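Local coordinates for NAD-dependent epimerase/dehydratase domain-containing protein (Ruegeria pomeroyi DSS-3, PDB 3IUS), which is of unknown function but belongs to the NAD-dependent epimerase/dehydratase family and so probably binds a dinucleotide in a Rossmann-type domain, at residues A72-G76 / G77-L81; R198-G202 / A203-V207. All coordinates share one frame; numbering follows the deposited sequence.

How the contacts relate
Both contacts are tight turns in loops that connect strands of the Rossmann-type parallel sheet with neighbouring helices, yet they serve opposite connections. Contact 1 leads from strand 66-69 into helix 79-90 and is partly buried, its inner residues lying against helix 126-140 and strand 97-103. Contact 2 leads from helix 185-197 into strand 204-207 and is a surface contact, although its tyrosine is buried. Chemistry differs accordingly: at 72-81 two backbone hydrogen bonds and carboxylates that accept from backbone N-H groups do the work, whereas at 198-207 one backbone bond closes the turn, and two waters link a phenol to the loop. Their centres lie about 21 Å apart and their nearest atoms about 13 Å, so the two do not touch.

Contact 1 of 2, residues A72-G76 / G77-L81; sequences APDSG and GDPVL
A type I beta turn from Asp74 to Gly77, closed at its neck by a single antiparallel bridge, brings the chain round just before helix 79-90. Asp74 and Gly77 form a hydrogen-bonded pair. Asp74 N donates to Gly77 O (2.9 Å) in the carbonyl plane, while Gly77 N reaches Asp74 O (2.7 Å) from well above the plane of that carbonyl. The Asp74 carboxylate folds back over the turn because CG stands between the backbone N and the carbonyl carbon (chi1 54°). This puts Asp74 OD1 2.9 Å from Gly76 N, which donates to it from above the carboxylate plane, an Asx turn nested in the beta turn. Gly77 closes the turn at positive phi (103°).

In this Rossmann-type domain the turn links strand 66-69 to its following helix, and Asp78 is the N-cap. Asp78 OD2 receives Leu81 N on the anti lone pair at 2.8 Å, with a weak second bond from Val80 N; OD1 is held by Trp138 of helix 126-140, and Gln137 of that helix bonds Asp78 N and Gly76 O. Beside the neck, Pro79 CG lies 3.3 Å from Ala72 O. Pro73 CB rests 3.2 Å from Gly77 O.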
# COMPACT_ATOMS: atom_id res chain seq x y z
N ALA A 72 -6.97 4.57 6.08
CA ALA A 72 -5.88 5.15 6.88
C ALA A 72 -6.31 5.39 8.33
O ALA A 72 -7.47 5.67 8.60
CB ALA A 72 -5.40 6.44 6.25
N PRO A 73 -5.35 5.30 9.26
CA PRO A 73 -5.67 5.53 10.68
C PRO A 73 -5.67 7.01 11.02
O PRO A 73 -5.20 7.83 10.23
CB PRO A 73 -4.49 4.86 11.39
CG PRO A 73 -3.37 5.01 10.42
CD PRO A 73 -4.01 4.72 9.10
N ASP A 74 -6.23 7.34 12.18
CA ASP A 74 -6.14 8.68 12.74
C ASP A 74 -5.53 8.54 14.14
O ASP A 74 -5.09 7.46 14.51
CB ASP A 74 -7.52 9.35 12.82
CG ASP A 74 -8.54 8.50 13.55
OD1 ASP A 74 -8.15 7.67 14.40
OD2 ASP A 74 -9.75 8.65 13.28
N SER A 75 -5.54 9.63 14.91
CA SER A 75 -4.93 9.63 16.23
C SER A 75 -5.52 8.58 17.17
O SER A 75 -4.91 8.23 18.18
CB SER A 75 -5.02 11.02 16.88
OG SER A 75 -6.36 11.41 17.08
N GLY A 76 -6.69 8.05 16.82
CA GLY A 76 -7.33 7.04 17.64
C GLY A 76 -7.01 5.64 17.16
O GLY A 76 -7.39 4.65 17.80
N GLY A 77 -6.30 5.55 16.04
CA GLY A 77 -5.98 4.27 15.45
C GLY A 77 -6.86 3.97 14.25
O GLY A 77 -7.05 4.81 13.37
N ASP A 78 -7.41 2.76 14.22
CA ASP A 78 -8.16 2.32 13.04
C ASP A 78 -9.64 2.66 13.09
O ASP A 78 -10.36 2.22 13.98
CB ASP A 78 -7.99 0.81 12.84
CG ASP A 78 -8.59 0.33 11.54
OD1 ASP A 78 -7.82 0.16 10.57
OD2 ASP A 78 -9.83 0.14 11.48
N PRO A 79 -10.11 3.43 12.09
CA PRO A 79 -11.50 3.88 11.98
C PRO A 79 -12.50 2.74 11.77
O PRO A 79 -13.63 2.85 12.22
CB PRO A 79 -11.48 4.80 10.75
CG PRO A 79 -10.04 5.19 10.58
CD PRO A 79 -9.26 4.01 11.03
N VAL A 80 -12.09 1.67 11.08
CA VAL A 80 -12.98 0.54 10.84
C VAL A 80 -13.26 -0.18 12.16
O VAL A 80 -14.41 -0.48 12.49
CB VAL A 80 -12.41 -0.46 9.80
CG1 VAL A 80 -13.20 -1.76 9.80
CG2 VAL A 80 -12.40 0.17 8.41
N LEU A 81 -12.21 -0.43 12.94
CA LEU A 81 -12.38 -1.05 14.25
C LEU A 81 -13.13 -0.12 15.20
O LEU A 81 -13.90 -0.57 16.04
CB LEU A 81 -11.02 -1.42 14.85
CG LEU A 81 -10.27 -2.60 14.22
CD1 LEU A 81 -8.89 -2.76 14.84
CD2 LEU A 81 -11.07 -3.89 14.34

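Contact 2 of 2, residues R198-G202 / A203-V207; sequences RPDPG and AVYNV
Between Asp200 and Ala203 the backbone makes a type II beta turn, closed by Ala203 N donating to Asp200 O at 3.0 Å. Pro201 and Gly202 occupy its two central positions, and Gly202 has the positive phi (99°) expected at the third position of a type II turn. The turn carries the chain from the end of helix 185-197 into strand 204-207, which runs parallel to strand 146-155 in the Rossmann-type sheet. Pairing with that neighbour already involves the turn, since Gly202 and Ala203 make backbone hydrogen bonds with Leu146 and Val148. His147 of the same strand accepts from Asp200 N.

Across the turn, the side chains of Asp200, Ala203 and Tyr205 gather. Ala203 CB sits 3.2 Å from Asp200 O and also lies against the carboxylate, 3.8 Å from Asp200 OD2. Tyr205 extends back from the strand alongside this turn and brings its hydroxyl, rather than a ring face, to Asp200: Tyr205 OH is 3.7 Å from Asp200 CB. The carboxylate and ring planes are inclined at 61°. With Asp200 CG anti to the backbone N (chi1 -173°), the acid is directed to the Tyr205 side of the turn, where water bridges it to the phenol. The ring itself is buried, meeting Phe149 at a shallow interplanar angle and touching Arg259 and Ile260 of helix 258-262.

Two waters hold the phenol oxygen. Water 2 accepts from Tyr205 OH and donates to Asp200 OD2; water 1 donates both to Tyr205 OH at 2.8 Å and to Arg198 O at 2.7 Å.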
# COMPACT_ATOMS: atom_id res chain seq x y z
N ARG A 198 -2.96 -18.81 0.67
CA ARG A 198 -2.24 -19.47 1.76
C ARG A 198 -2.33 -18.67 3.06
O ARG A 198 -1.35 -18.05 3.49
CB ARG A 198 -0.76 -19.65 1.41
CG ARG A 198 -0.45 -20.45 0.15
CD ARG A 198 1.06 -20.58 -0.03
NE ARG A 198 1.44 -21.05 -1.36
CZ ARG A 198 2.70 -21.11 -1.81
NH1 ARG A 198 3.71 -20.74 -1.03
NH2 ARG A 198 2.95 -21.56 -3.04
N PRO A 199 -3.50 -18.68 3.71
CA PRO A 199 -3.67 -17.92 4.97
C PRO A 199 -2.74 -18.39 6.09
O PRO A 199 -2.51 -19.58 6.28
CB PRO A 199 -5.13 -18.18 5.34
CG PRO A 199 -5.80 -18.54 4.05
CD PRO A 199 -4.77 -19.29 3.27
N ASP A 200 -2.23 -17.42 6.85
CA ASP A 200 -1.30 -17.68 7.94
C ASP A 200 -1.56 -16.66 9.05
O ASP A 200 -0.83 -15.69 9.20
CB ASP A 200 0.14 -17.58 7.42
CG ASP A 200 1.18 -18.00 8.45
OD1 ASP A 200 0.82 -18.68 9.44
OD2 ASP A 200 2.37 -17.67 8.26
N PRO A 201 -2.63 -16.88 9.82
CA PRO A 201 -3.11 -15.92 10.82
C PRO A 201 -2.00 -15.33 11.68
O PRO A 201 -1.23 -16.07 12.29
CB PRO A 201 -4.06 -16.76 11.67
CG PRO A 201 -4.62 -17.73 10.70
CD PRO A 201 -3.48 -18.09 9.79
N GLY A 202 -1.91 -14.00 11.69
CA GLY A 202 -0.91 -13.29 12.48
C GLY A 202 0.31 -12.83 11.70
O GLY A 202 1.11 -12.05 12.22
N ALA A 203 0.45 -13.30 10.47
CA ALA A 203 1.65 -13.03 9.68
C ALA A 203 1.72 -11.56 9.28
O ALA A 203 0.70 -10.94 9.05
CB ALA A 203 1.69 -13.91 8.45
N VAL A 204 2.94 -11.04 9.23
CA VAL A 204 3.23 -9.71 8.70
C VAL A 204 4.13 -9.87 7.48
O VAL A 204 5.08 -10.64 7.50
CB VAL A 204 3.96 -8.85 9.75
CG1 VAL A 204 4.27 -7.47 9.19
CG2 VAL A 204 3.13 -8.74 11.01
N TYR A 205 3.85 -9.11 6.42
CA TYR A 205 4.63 -9.20 5.20
C TYR A 205 4.99 -7.80 4.75
O TYR A 205 4.11 -6.96 4.62
CB TYR A 205 3.83 -9.83 4.06
CG TYR A 205 3.23 -11.17 4.40
CD1 TYR A 205 3.96 -12.34 4.22
CD2 TYR A 205 1.94 -11.27 4.88
CE1 TYR A 205 3.41 -13.57 4.53
CE2 TYR A 205 1.38 -12.49 5.20
CZ TYR A 205 2.12 -13.64 5.01
OH TYR A 205 1.56 -14.86 5.33
N ASN A 206 6.28 -7.57 4.53
CA ASN A 206 6.73 -6.37 3.82
C ASN A 206 6.39 -6.50 2.34
O ASN A 206 6.65 -7.54 1.74
CB ASN A 206 8.24 -6.20 3.94
CG ASN A 206 8.67 -5.81 5.33
OD1 ASN A 206 9.84 -5.99 5.69
ND2 ASN A 206 7.75 -5.29 6.12
N VAL A 207 5.83 -5.45 1.75
CA VAL A 207 5.46 -5.51 0.34
C VAL A 207 6.15 -4.38 -0.39
O VAL A 207 5.64 -3.26 -0.43
CB VAL A 207 3.93 -5.47 0.12
CG1 VAL A 207 3.61 -5.67 -1.35
CG2 VAL A 207 3.25 -6.55 0.96
O HOH W 1 -0.83 -15.45 4.02
O HOH W 2 3.07 -17.04 5.96